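Ancillary protein 1 (Streptococcus pyogenes, PDB 2XI9) is a pilus-presented adhesin of the bacterial surface whose internal thioester bond is required for efficient host cell interaction. Local coordinates at residues Ala143-Ala148 with Gln240-Thr245; Glu126-Phe131 with Gly153-Val158; Ile249-Asp254 with Ile282-Ala287; Ser167-Glu172 with Gly185-Thr190. All blocks are in the same frame, centred on the assembly; numbering follows the deposited sequence.

Contacts 1, 3 and 4 are buried, whereas contact 2 is partly buried, with Ser155 nearer the surface. Contacts 1 and 2 use three successive strands of one sheet: contact 2 links 127-130 to 155-160 over 146-149, and contact 1 ties 146-149 to helix 238-253. The same helix continues into contact 3, where it packs on helix 274-288. Contact 4 joins the segments entering the two outermost strands of the seven-stranded sheet and meets contact 2 through backbone pairing at Asn129. Chemistry follows place: a buried arginine links sheet to helix, one hydroxyl pair spans a single intervening strand, and van der Waals packing alone joins the helix pair and the two prolines with Val187 and Tyr189.

Contact 1. Residues Ala143-Ala148 with Gln240-Thr245; sequences AKFYYA and QLRAAT
Arg242 reaches out from helix 238-253 and ends among Phe145, Tyr146 and Tyr147, where the chain enters strand 146-149. Its chain is extended from CG to NE, with CG opposite the backbone N (chi1 -167°), and this carries the guanidinium from the helix to the strand. Two direct hydrogen bonds hold the group by its edge. Arg242 NH1 gives a nearly straight bond to Tyr147 OH (2.8 Å, 167° at the hydrogen), with the oxygen close to the guanidinium plane. Arg242 NH2 gives a weak, bent one to Tyr146 O, also 2.8 Å long. A water completes the grip, accepting from Arg242 NE at 2.9 Å and from Tyr146 N at 3.2 Å. The aromatic contact is off-centre cation-pi: Arg242 CZ sits 4.5 Å from the centroid of the Tyr147 ring. Guanidinium and ring planes are almost perpendicular (84°), with NH2 above the ring face near its rim. Phe145 adds van der Waals contact: its CA lies 3.6 Å above one face of the guanidinium, offset toward the rim, and Phe145 CD1 is 3.8 Å from Arg242 NH1. Tyr147 OH is also hydrogen-bonded to OE1 of Glu133, in a nearby loop. Bonds from all three nitrogens and two flanking aromatic residues thus fix the rotation of a buried cation. Because Tyr147 OH accepts from Arg242, its own proton probably points to Glu133, so that the carboxylate may help balance the charge through the phenol.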
loop_
_atom_site.group_PDB
_atom_site.type_symbol
_atom_site.label_atom_id
_atom_site.label_comp_id
_atom_site.label_asym_id
_atom_site.label_seq_id
_atom_site.Cartn_x
_atom_site.Cartn_y
_atom_site.Cartn_z
ATOM N N ALA A 143 -10.641 17.995 4.171
ATOM C CA ALA A 143 -11.291 16.861 4.834
ATOM C C ALA A 143 -10.733 15.465 4.429
ATOM O O ALA A 143 -11.422 14.448 4.609
ATOM C CB ALA A 143 -12.824 16.947 4.605
ATOM N N LYS A 144 -9.501 15.408 3.928
ATOM C CA LYS A 144 -8.839 14.160 3.540
ATOM C C LYS A 144 -7.410 14.100 4.103
ATOM O O LYS A 144 -6.487 13.643 3.447
ATOM C CB LYS A 144 -8.858 13.967 2.018
ATOM C CG LYS A 144 -10.261 14.014 1.350
ATOM C CD LYS A 144 -10.126 13.778 -0.124
ATOM C CE LYS A 144 -11.427 14.080 -0.861
ATOM N NZ LYS A 144 -11.942 15.477 -0.557
ATOM N N PHE A 145 -7.275 14.491 5.360
ATOM C CA PHE A 145 -5.986 14.528 6.043
ATOM C C PHE A 145 -5.769 13.147 6.636
ATOM O O PHE A 145 -6.129 12.861 7.788
ATOM C CB PHE A 145 -6.028 15.619 7.106
ATOM C CG PHE A 145 -6.300 16.992 6.573
ATOM C CD1 PHE A 145 -5.340 17.704 5.897
ATOM C CD2 PHE A 145 -7.540 17.580 6.766
ATOM C CE1 PHE A 145 -5.630 19.001 5.420
ATOM C CE2 PHE A 145 -7.833 18.824 6.274
ATOM C CZ PHE A 145 -6.888 19.544 5.626
ATOM N N TYR A 146 -5.194 12.273 5.828
ATOM C CA TYR A 146 -5.025 10.890 6.220
ATOM C C TYR A 146 -3.637 10.618 6.796
ATOM O O TYR A 146 -2.620 11.099 6.249
ATOM C CB TYR A 146 -5.183 9.996 5.010
ATOM C CG TYR A 146 -6.431 10.199 4.166
ATOM C CD1 TYR A 146 -7.665 10.454 4.756
ATOM C CD2 TYR A 146 -6.369 10.111 2.775
ATOM C CE1 TYR A 146 -8.833 10.608 3.951
ATOM C CE2 TYR A 146 -7.536 10.267 1.983
ATOM C CZ TYR A 146 -8.739 10.527 2.578
ATOM O OH TYR A 146 -9.897 10.681 1.812
ATOM N N TYR A 147 -3.603 9.789 7.835
ATOM C CA TYR A 147 -2.384 9.418 8.526
ATOM C C TYR A 147 -2.354 7.952 8.906
ATOM O O TYR A 147 -3.408 7.327 9.088
ATOM C CB TYR A 147 -2.213 10.226 9.812
ATOM C CG TYR A 147 -2.124 11.720 9.619
ATOM C CD1 TYR A 147 -3.247 12.515 9.654
ATOM C CD2 TYR A 147 -0.880 12.339 9.464
ATOM C CE1 TYR A 147 -3.167 13.873 9.496
ATOM C CE2 TYR A 147 -0.786 13.711 9.294
ATOM C CZ TYR A 147 -1.934 14.477 9.297
ATOM O OH TYR A 147 -1.844 15.842 9.113
ATOM N N ALA A 148 -1.139 7.403 8.998
ATOM C CA ALA A 148 -0.933 6.125 9.693
ATOM C C ALA A 148 -0.074 6.333 10.917
ATOM O O ALA A 148 0.794 7.220 10.953
ATOM C CB ALA A 148 -0.308 5.026 8.752
ATOM N N GLN A 240 -2.926 22.536 -0.110
ATOM C CA GLN A 240 -3.000 22.485 -1.568
ATOM C C GLN A 240 -1.958 21.480 -2.132
ATOM O O GLN A 240 -2.289 20.685 -3.021
ATOM C CB GLN A 240 -2.884 23.874 -2.180
ATOM C CG GLN A 240 -4.150 24.724 -1.952
ATOM C CD GLN A 240 -4.027 26.167 -2.302
ATOM O OE1 GLN A 240 -2.927 26.717 -2.405
ATOM N NE2 GLN A 240 -5.184 26.824 -2.480
ATOM N N LEU A 241 -0.717 21.501 -1.625
ATOM C CA LEU A 241 0.249 20.516 -2.087
ATOM C C LEU A 241 -0.180 19.105 -1.699
ATOM O O LEU A 241 -0.037 18.164 -2.505
ATOM C CB LEU A 241 1.688 20.823 -1.650
ATOM C CG LEU A 241 2.783 19.934 -2.224
ATOM C CD1 LEU A 241 2.882 20.125 -3.736
ATOM C CD2 LEU A 241 4.190 20.222 -1.515
ATOM N N ARG A 242 -0.726 18.946 -0.494
ATOM C CA ARG A 242 -1.244 17.650 -0.066
ATOM C C ARG A 242 -2.322 17.131 -1.044
ATOM O O ARG A 242 -2.300 15.986 -1.458
ATOM C CB ARG A 242 -1.778 17.747 1.369
ATOM C CG ARG A 242 -2.059 16.399 2.042
ATOM C CD ARG A 242 -2.268 16.594 3.520
ATOM N NE ARG A 242 -2.404 15.310 4.222
ATOM C CZ ARG A 242 -2.211 15.131 5.511
ATOM N NH1 ARG A 242 -1.868 16.146 6.300
ATOM N NH2 ARG A 242 -2.395 13.915 6.014
ATOM N N ALA A 243 -3.277 17.981 -1.384
ATOM C CA ALA A 243 -4.315 17.620 -2.319
ATOM C C ALA A 243 -3.761 17.276 -3.704
ATOM O O ALA A 243 -4.177 16.290 -4.294
ATOM C CB ALA A 243 -5.332 18.700 -2.434
ATOM N N ALA A 244 -2.837 18.089 -4.204
ATOM C CA ALA A 244 -2.243 17.865 -5.509
ATOM C C ALA A 244 -1.565 16.507 -5.506
ATOM O O ALA A 244 -1.645 15.795 -6.492
ATOM C CB ALA A 244 -1.252 19.002 -5.851
ATOM N N THR A 245 -0.877 16.166 -4.390
ATOM C CA THR A 245 -0.198 14.875 -4.210
ATOM C C THR A 245 -1.232 13.747 -4.252
ATOM O O THR A 245 -1.014 12.722 -4.914
ATOM C CB THR A 245 0.702 14.827 -2.873
ATOM O OG1 THR A 245 1.540 16.017 -2.791
ATOM C CG2 THR A 245 1.587 13.604 -2.828
HETATM O O HOH W 1 -3.419 12.749 3.228
#

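Contact 2. Residues Glu126-Phe131 with Gly153-Val158; sequences EAYNDF and GSSQVV
Tyr128 and Ser155 join hydroxyl to hydroxyl across an antiparallel beta meander, the run of strands 127-130, 146-149 and 155-160. Strand 146-149 lies between the other two, so the two residues belong to strands that are not neighbours in the sheet.

The polar interaction is a single hydrogen bond, 2.7 Å between Tyr128 OH and Ser155 OG; either hydroxyl could be the donor. Ser155 OG stays close to the plane of the tyrosine ring and approaches its edge on the CE2 side, 3.7 Å from Tyr128 CE2. The phenol therefore uses its outer end, and neither ring face, for this contact. Tyr128 CG is set between the backbone N and the carbonyl carbon (chi1 61°), which carries the phenol over the intervening strand.

A ring contact lies alongside: the Tyr128 ring meets that of Tyr147, on the intervening strand, with planes at about 20°, and the backbones of the same two residues are hydrogen-bonded. Tyr128 is buried, whereas Ser155 is partly exposed, so the bond runs from a buried phenol to a serine nearer solvent. Ser155 CB also comes to 3.5 Å from Tyr128 OH.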
loop_
_atom_site.group_PDB
_atom_site.type_symbol
_atom_site.label_atom_id
_atom_site.label_comp_id
_atom_site.label_asym_id
_atom_site.label_seq_id
_atom_site.Cartn_x
_atom_site.Cartn_y
_atom_site.Cartn_z
ATOM N N GLU A 126 -2.871 1.178 13.230
ATOM C CA GLU A 126 -3.970 2.140 13.058
ATOM C C GLU A 126 -3.696 3.200 11.998
ATOM O O GLU A 126 -2.594 3.730 11.896
ATOM C CB GLU A 126 -4.308 2.818 14.386
ATOM C CG GLU A 126 -5.429 3.837 14.244
ATOM C CD GLU A 126 -5.919 4.360 15.562
ATOM O OE1 GLU A 126 -5.167 4.298 16.558
ATOM O OE2 GLU A 126 -7.065 4.838 15.595
ATOM N N ALA A 127 -4.702 3.502 11.182
ATOM C CA ALA A 127 -4.663 4.679 10.328
ATOM C C ALA A 127 -5.951 5.458 10.616
ATOM O O ALA A 127 -6.909 4.906 11.142
ATOM C CB ALA A 127 -4.555 4.314 8.853
ATOM N N TYR A 128 -5.945 6.743 10.314
ATOM C CA TYR A 128 -7.063 7.615 10.662
ATOM C C TYR A 128 -7.183 8.784 9.724
ATOM O O TYR A 128 -6.225 9.127 9.010
ATOM C CB TYR A 128 -6.998 8.086 12.121
ATOM C CG TYR A 128 -5.746 8.904 12.455
ATOM C CD1 TYR A 128 -5.773 10.297 12.412
ATOM C CD2 TYR A 128 -4.550 8.280 12.839
ATOM C CE1 TYR A 128 -4.635 11.052 12.698
ATOM C CE2 TYR A 128 -3.403 9.029 13.135
ATOM C CZ TYR A 128 -3.462 10.419 13.059
ATOM O OH TYR A 128 -2.360 11.199 13.360
ATOM N N ASN A 129 -8.405 9.334 9.655
ATOM C CA ASN A 129 -8.683 10.586 8.961
ATOM C C ASN A 129 -8.921 11.633 10.023
ATOM O O ASN A 129 -9.787 11.486 10.909
ATOM C CB ASN A 129 -9.909 10.441 8.044
ATOM C CG ASN A 129 -10.223 11.696 7.239
ATOM O OD1 ASN A 129 -9.396 12.585 7.070
ATOM N ND2 ASN A 129 -11.455 11.764 6.743
ATOM N N ASP A 130 -8.108 12.678 9.965
ATOM C CA ASP A 130 -8.056 13.637 11.031
ATOM C C ASP A 130 -9.177 14.639 10.856
ATOM O O ASP A 130 -9.096 15.539 10.016
ATOM C CB ASP A 130 -6.694 14.310 11.028
ATOM C CG ASP A 130 -6.495 15.324 12.146
ATOM O OD1 ASP A 130 -7.467 15.757 12.802
ATOM O OD2 ASP A 130 -5.302 15.721 12.352
ATOM N N PHE A 131 -10.219 14.468 11.648
ATOM C CA PHE A 131 -11.339 15.397 11.621
ATOM C C PHE A 131 -11.038 16.670 12.418
ATOM O O PHE A 131 -11.760 17.647 12.271
ATOM C CB PHE A 131 -12.624 14.715 12.111
ATOM C CG PHE A 131 -13.743 15.671 12.420
ATOM C CD1 PHE A 131 -13.867 16.232 13.688
ATOM C CD2 PHE A 131 -14.663 16.039 11.439
ATOM C CE1 PHE A 131 -14.867 17.130 13.962
ATOM C CE2 PHE A 131 -15.676 16.934 11.735
ATOM C CZ PHE A 131 -15.769 17.470 12.979
ATOM N N GLY A 153 4.432 5.406 17.918
ATOM C CA GLY A 153 3.350 6.344 18.277
ATOM C C GLY A 153 3.345 7.645 17.501
ATOM O O GLY A 153 2.412 8.444 17.634
ATOM N N SER A 154 4.379 7.878 16.688
ATOM C CA SER A 154 4.360 9.034 15.811
ATOM C C SER A 154 3.425 8.753 14.646
ATOM O O SER A 154 2.930 7.636 14.487
ATOM C CB SER A 154 5.764 9.355 15.288
ATOM O OG SER A 154 6.367 8.266 14.585
ATOM N N SER A 155 3.174 9.761 13.833
ATOM C CA SER A 155 2.258 9.643 12.716
ATOM C C SER A 155 3.014 10.009 11.423
ATOM O O SER A 155 3.985 10.763 11.449
ATOM C CB SER A 155 1.059 10.583 12.869
ATOM O OG SER A 155 0.107 10.103 13.847
ATOM N N GLN A 156 2.567 9.447 10.319
ATOM C CA GLN A 156 3.067 9.792 9.019
ATOM C C GLN A 156 1.877 10.142 8.121
ATOM O O GLN A 156 0.842 9.484 8.175
ATOM C CB GLN A 156 3.925 8.625 8.455
ATOM C CG GLN A 156 3.291 7.603 7.617
ATOM C CD GLN A 156 4.286 6.633 7.027
ATOM O OE1 GLN A 156 4.572 6.675 5.826
ATOM N NE2 GLN A 156 4.821 5.764 7.860
ATOM N N VAL A 157 2.042 11.164 7.297
ATOM C CA VAL A 157 1.113 11.465 6.216
ATOM C C VAL A 157 1.013 10.231 5.320
ATOM O O VAL A 157 2.041 9.595 5.000
ATOM C CB VAL A 157 1.599 12.670 5.416
ATOM C CG1 VAL A 157 0.762 12.878 4.134
ATOM C CG2 VAL A 157 1.621 13.955 6.345
ATOM N N VAL A 158 -0.209 9.860 4.965
ATOM C CA VAL A 158 -0.440 8.838 3.934
ATOM C C VAL A 158 -1.469 9.326 2.940
ATOM O O VAL A 158 -2.244 10.245 3.234
ATOM C CB VAL A 158 -0.890 7.495 4.529
ATOM C CG1 VAL A 158 0.209 6.948 5.529
ATOM C CG2 VAL A 158 -2.259 7.586 5.186
#

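Contact 3. Residues Ile249-Asp254 with Ile282-Ala287; sequences IYYFTD and ILVEYA
The segments of helices 238-253 and 274-288 run in broadly the same direction, 50° apart, with axes 10.3 Å from each other and Tyr251 CA nearest Val284 CA. This is helix-helix packing in the helical part of the thioester domain, and no hydrogen bond crosses it.

Val284 points into the interface and divides its two methyls. CG1 forms a CH-pi contact over one face of the Tyr251 ring, 3.5 Å from its centroid and displaced toward the CE1 rim. CG2 lies 3.8 Å from Tyr251 CG, nearer the root of that side chain. Tyr251 holds its CG opposite the backbone N (chi1 178°), which lays the ring beside helix 274-288; its hydroxyl continues to a weak hydrogen bond with Gln288 NE2, and Arg205 makes a cation-pi contact with the ring.

Phe252 fills the next place. Tyr251 CD1 stands over the centre of one face of the Phe252 ring, and His215 stacks with Phe252. The outer edge of Phe252 faces the second helix, with Val284 O near the ring plane, 3.9 Å from Phe252 CZ. Ala287 closes the row obliquely, its CB 3.8 Å from Phe252 CE2.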
loop_
_atom_site.group_PDB
_atom_site.type_symbol
_atom_site.label_atom_id
_atom_site.label_comp_id
_atom_site.label_asym_id
_atom_site.label_seq_id
_atom_site.Cartn_x
_atom_site.Cartn_y
_atom_site.Cartn_z
ATOM N N ILE A 249 -1.489 10.785 -7.134
ATOM C CA ILE A 249 -1.548 9.352 -6.840
ATOM C C ILE A 249 -2.743 8.710 -7.583
ATOM O O ILE A 249 -2.573 7.691 -8.255
ATOM C CB ILE A 249 -1.618 9.088 -5.311
ATOM C CG1 ILE A 249 -0.277 9.445 -4.628
ATOM C CG2 ILE A 249 -2.118 7.615 -5.044
ATOM C CD1 ILE A 249 0.935 8.596 -5.029
ATOM N N TYR A 250 -3.918 9.345 -7.501
ATOM C CA TYR A 250 -5.113 8.853 -8.182
ATOM C C TYR A 250 -4.950 8.796 -9.708
ATOM O O TYR A 250 -5.527 7.931 -10.348
ATOM C CB TYR A 250 -6.327 9.710 -7.838
ATOM C CG TYR A 250 -6.892 9.562 -6.437
ATOM C CD1 TYR A 250 -6.688 8.401 -5.676
ATOM C CD2 TYR A 250 -7.637 10.570 -5.882
ATOM C CE1 TYR A 250 -7.232 8.262 -4.422
ATOM C CE2 TYR A 250 -8.211 10.430 -4.603
ATOM C CZ TYR A 250 -7.989 9.278 -3.883
ATOM O OH TYR A 250 -8.548 9.126 -2.633
ATOM N N TYR A 251 -4.180 9.731 -10.266
ATOM C CA TYR A 251 -3.826 9.716 -11.663
ATOM C C TYR A 251 -3.256 8.357 -12.090
ATOM O O TYR A 251 -3.618 7.858 -13.147
ATOM C CB TYR A 251 -2.861 10.875 -11.994
ATOM C CG TYR A 251 -2.408 10.907 -13.451
ATOM C CD1 TYR A 251 -1.277 10.211 -13.871
ATOM C CD2 TYR A 251 -3.137 11.587 -14.404
ATOM C CE1 TYR A 251 -0.881 10.222 -15.208
ATOM C CE2 TYR A 251 -2.734 11.607 -15.744
ATOM C CZ TYR A 251 -1.612 10.921 -16.129
ATOM O OH TYR A 251 -1.224 10.927 -17.452
ATOM N N PHE A 252 -2.415 7.747 -11.250
ATOM C CA PHE A 252 -1.775 6.468 -11.541
ATOM C C PHE A 252 -2.578 5.298 -11.017
ATOM O O PHE A 252 -2.631 4.291 -11.666
ATOM C CB PHE A 252 -0.329 6.403 -10.981
ATOM C CG PHE A 252 0.608 7.379 -11.658
ATOM C CD1 PHE A 252 0.943 7.214 -12.971
ATOM C CD2 PHE A 252 1.084 8.498 -10.968
ATOM C CE1 PHE A 252 1.780 8.178 -13.627
ATOM C CE2 PHE A 252 1.874 9.471 -11.604
ATOM C CZ PHE A 252 2.236 9.291 -12.911
ATOM N N THR A 253 -3.184 5.408 -9.840
ATOM C CA THR A 253 -3.910 4.233 -9.277
ATOM C C THR A 253 -5.314 3.965 -9.873
ATOM O O THR A 253 -5.789 2.814 -9.920
ATOM C CB THR A 253 -4.059 4.337 -7.746
ATOM O OG1 THR A 253 -4.833 5.495 -7.402
ATOM C CG2 THR A 253 -2.712 4.427 -7.064
ATOM N N ASP A 254 -5.984 5.048 -10.236
ATOM C CA ASP A 254 -7.382 5.048 -10.603
ATOM C C ASP A 254 -7.653 5.764 -11.931
ATOM O O ASP A 254 -8.792 5.952 -12.318
ATOM C CB ASP A 254 -8.169 5.687 -9.477
ATOM C CG ASP A 254 -8.216 4.798 -8.213
ATOM O OD1 ASP A 254 -8.934 3.764 -8.191
ATOM O OD2 ASP A 254 -7.561 5.161 -7.237
ATOM N N ILE A 282 2.408 18.972 -12.755
ATOM C CA ILE A 282 3.876 18.895 -12.520
ATOM C C ILE A 282 4.319 17.604 -11.826
ATOM O O ILE A 282 5.224 16.942 -12.286
ATOM C CB ILE A 282 4.383 20.141 -11.724
ATOM C CG1 ILE A 282 4.386 21.354 -12.644
ATOM C CG2 ILE A 282 5.816 19.894 -11.158
ATOM C CD1 ILE A 282 4.271 22.726 -11.907
ATOM N N LEU A 283 3.632 17.212 -10.755
ATOM C CA LEU A 283 3.957 15.987 -10.055
ATOM C C LEU A 283 3.844 14.779 -10.983
ATOM O O LEU A 283 4.750 13.936 -11.060
ATOM C CB LEU A 283 3.086 15.829 -8.830
ATOM C CG LEU A 283 3.291 16.831 -7.689
ATOM C CD1 LEU A 283 2.246 16.509 -6.574
ATOM C CD2 LEU A 283 4.719 16.832 -7.173
ATOM N N VAL A 284 2.755 14.731 -11.748
ATOM C CA VAL A 284 2.547 13.631 -12.635
ATOM C C VAL A 284 3.605 13.593 -13.742
ATOM O O VAL A 284 4.117 12.505 -14.099
ATOM C CB VAL A 284 1.092 13.723 -13.169
ATOM C CG1 VAL A 284 0.910 12.866 -14.394
ATOM C CG2 VAL A 284 0.130 13.314 -12.032
ATOM N N GLU A 285 3.927 14.753 -14.288
ATOM C CA GLU A 285 4.870 14.843 -15.407
ATOM C C GLU A 285 6.300 14.496 -14.957
ATOM O O GLU A 285 7.009 13.805 -15.642
ATOM C CB GLU A 285 4.816 16.235 -16.068
ATOM C CG GLU A 285 3.514 16.485 -16.870
ATOM C CD GLU A 285 3.406 17.928 -17.401
ATOM O OE1 GLU A 285 4.415 18.688 -17.349
ATOM O OE2 GLU A 285 2.305 18.302 -17.903
ATOM N N TYR A 286 6.671 14.899 -13.744
ATOM C CA TYR A 286 7.924 14.490 -13.166
ATOM C C TYR A 286 7.934 12.973 -13.030
ATOM O O TYR A 286 8.831 12.288 -13.519
ATOM C CB TYR A 286 8.166 15.172 -11.788
ATOM C CG TYR A 286 9.321 14.535 -11.059
ATOM C CD1 TYR A 286 10.608 14.618 -11.548
ATOM C CD2 TYR A 286 9.114 13.800 -9.918
ATOM C CE1 TYR A 286 11.684 13.991 -10.881
ATOM C CE2 TYR A 286 10.180 13.163 -9.249
ATOM C CZ TYR A 286 11.446 13.278 -9.725
ATOM O OH TYR A 286 12.483 12.638 -9.055
ATOM N N ALA A 287 6.919 12.437 -12.380
ATOM C CA ALA A 287 6.832 10.999 -12.179
ATOM C C ALA A 287 6.967 10.211 -13.473
ATOM O O ALA A 287 7.742 9.226 -13.571
ATOM C CB ALA A 287 5.500 10.666 -11.427
#

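Contact 4. Residues Ser167-Glu172 with Gly185-Thr190; sequences SPPDSE and GEVKYT
Pro169 and Val187 meet carbon to carbon, while the phenol end of Tyr189 comes up against Pro168. Pro169 CD lies 3.8 Å from Val187 CG1, and Pro169 CG is 3.9 Å from Val187 CB, so the outer rim of the pyrrolidine ring rests on the valine branch. Val187 CG1 stands opposite its backbone N (chi1 -176°), turning that methyl to the proline. Tyr189 OH touches Pro168 CB at 3.4 Å and Pro169 CD at 3.7 Å, abutting the junction of the two rings; its aromatic ring meets Pro168 obliquely. These are van der Waals contacts throughout.

The next shell sets both sides. Pro168 and Pro169 have the extended backbone angles of polyproline II, and Pro169 and Ser171 pair with the backbone of Asn129 on strand 127-130. Across the contact, Asn304 binds Gly185 O and Lys188 N through its side chain, linking both ends of the run before Tyr189. Ala127 touches both Pro168 and Tyr189.

Strands 170-171 and 189-193, which these segments enter, are the two outermost strands of the seven-stranded mixed sheet of the thioester domain. Side chains at the start of both margins thus touch, consistent with a sheet that curls until its edges approach each other.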
loop_
_atom_site.group_PDB
_atom_site.type_symbol
_atom_site.label_atom_id
_atom_site.label_comp_id
_atom_site.label_asym_id
_atom_site.label_seq_id
_atom_site.Cartn_x
_atom_site.Cartn_y
_atom_site.Cartn_z
ATOM N N SER A 167 -12.120 5.841 3.142
ATOM C CA SER A 167 -10.976 6.457 3.836
ATOM C C SER A 167 -10.745 5.838 5.253
ATOM O O SER A 167 -11.634 5.198 5.811
ATOM C CB SER A 167 -11.202 7.964 3.926
ATOM O OG SER A 167 -12.471 8.260 4.469
ATOM N N PRO A 168 -9.533 6.001 5.814
ATOM C CA PRO A 168 -9.273 5.458 7.145
ATOM C C PRO A 168 -10.206 6.081 8.172
ATOM O O PRO A 168 -10.681 7.172 7.954
ATOM C CB PRO A 168 -7.771 5.768 7.396
ATOM C CG PRO A 168 -7.318 6.507 6.306
ATOM C CD PRO A 168 -8.314 6.508 5.183
ATOM N N PRO A 169 -10.519 5.356 9.254
ATOM C CA PRO A 169 -11.498 5.802 10.206
ATOM C C PRO A 169 -11.347 7.242 10.639
ATOM O O PRO A 169 -10.234 7.712 10.953
ATOM C CB PRO A 169 -11.312 4.838 11.378
ATOM C CG PRO A 169 -10.742 3.606 10.759
ATOM C CD PRO A 169 -9.995 4.016 9.586
ATOM N N ASP A 170 -12.487 7.947 10.673
ATOM C CA ASP A 170 -12.474 9.319 11.138
ATOM C C ASP A 170 -12.069 9.367 12.614
ATOM O O ASP A 170 -12.537 8.563 13.438
ATOM C CB ASP A 170 -13.856 9.963 10.992
ATOM C CG ASP A 170 -14.263 10.193 9.543
ATOM O OD1 ASP A 170 -13.414 10.208 8.647
ATOM O OD2 ASP A 170 -15.469 10.359 9.306
ATOM N N SER A 171 -11.225 10.340 12.938
ATOM C CA SER A 171 -10.765 10.553 14.290
ATOM C C SER A 171 -11.137 11.962 14.659
ATOM O O SER A 171 -10.579 12.905 14.130
ATOM C CB SER A 171 -9.253 10.392 14.390
ATOM O OG SER A 171 -8.840 10.643 15.732
ATOM N N GLU A 172 -12.073 12.097 15.571
ATOM C CA GLU A 172 -12.553 13.422 15.977
ATOM C C GLU A 172 -11.437 14.238 16.639
ATOM O O GLU A 172 -11.335 15.448 16.419
ATOM C CB GLU A 172 -13.753 13.323 16.904
ATOM C CG GLU A 172 -14.347 14.702 17.147
ATOM C CD GLU A 172 -15.632 14.712 17.943
ATOM O OE1 GLU A 172 -16.129 13.633 18.342
ATOM O OE2 GLU A 172 -16.124 15.832 18.173
ATOM N N GLY A 185 -11.459 -3.725 16.241
ATOM C CA GLY A 185 -10.835 -4.575 15.230
ATOM C C GLY A 185 -11.509 -4.522 13.863
ATOM O O GLY A 185 -11.128 -5.253 12.951
ATOM N N GLU A 186 -12.481 -3.628 13.714
ATOM C CA GLU A 186 -13.244 -3.484 12.469
ATOM C C GLU A 186 -12.398 -2.945 11.320
ATOM O O GLU A 186 -12.545 -3.369 10.147
ATOM C CB GLU A 186 -14.504 -2.616 12.730
ATOM C CG GLU A 186 -15.569 -3.324 13.600
ATOM C CD GLU A 186 -16.634 -2.382 14.230
ATOM O OE1 GLU A 186 -16.428 -1.144 14.282
ATOM O OE2 GLU A 186 -17.687 -2.883 14.691
ATOM N N VAL A 187 -11.485 -2.010 11.611
ATOM C CA VAL A 187 -10.558 -1.537 10.579
ATOM C C VAL A 187 -9.131 -1.387 11.140
ATOM O O VAL A 187 -8.888 -0.495 11.944
ATOM C CB VAL A 187 -10.981 -0.178 10.038
ATOM C CG1 VAL A 187 -10.081 0.250 8.907
ATOM C CG2 VAL A 187 -12.500 -0.192 9.604
ATOM N N LYS A 188 -8.237 -2.289 10.721
ATOM C CA LYS A 188 -6.833 -2.298 11.137
ATOM C C LYS A 188 -6.005 -2.625 9.897
ATOM O O LYS A 188 -6.556 -3.220 8.960
ATOM C CB LYS A 188 -6.596 -3.366 12.178
ATOM C CG LYS A 188 -7.470 -3.312 13.403
ATOM C CD LYS A 188 -7.112 -4.372 14.398
ATOM C CE LYS A 188 -7.538 -5.772 13.946
ATOM N NZ LYS A 188 -7.127 -6.793 14.940
ATOM N N TYR A 189 -4.704 -2.257 9.887
ATOM C CA TYR A 189 -3.873 -2.331 8.700
ATOM C C TYR A 189 -2.627 -3.163 8.953
ATOM O O TYR A 189 -2.096 -3.188 10.090
ATOM C CB TYR A 189 -3.487 -0.912 8.236
ATOM C CG TYR A 189 -4.661 -0.029 7.883
ATOM C CD1 TYR A 189 -5.416 0.583 8.873
ATOM C CD2 TYR A 189 -5.006 0.207 6.564
ATOM C CE1 TYR A 189 -6.469 1.385 8.560
ATOM C CE2 TYR A 189 -6.085 1.016 6.235
ATOM C CZ TYR A 189 -6.817 1.594 7.234
ATOM O OH TYR A 189 -7.908 2.372 6.973
ATOM N N THR A 190 -2.154 -3.832 7.889
ATOM C CA THR A 190 -0.837 -4.434 7.855
ATOM C C THR A 190 0.140 -3.429 7.269
ATOM O O THR A 190 -0.119 -2.906 6.212
ATOM C CB THR A 190 -0.808 -5.687 6.971
ATOM O OG1 THR A 190 -1.739 -6.632 7.510
ATOM C CG2 THR A 190 0.555 -6.328 7.023
#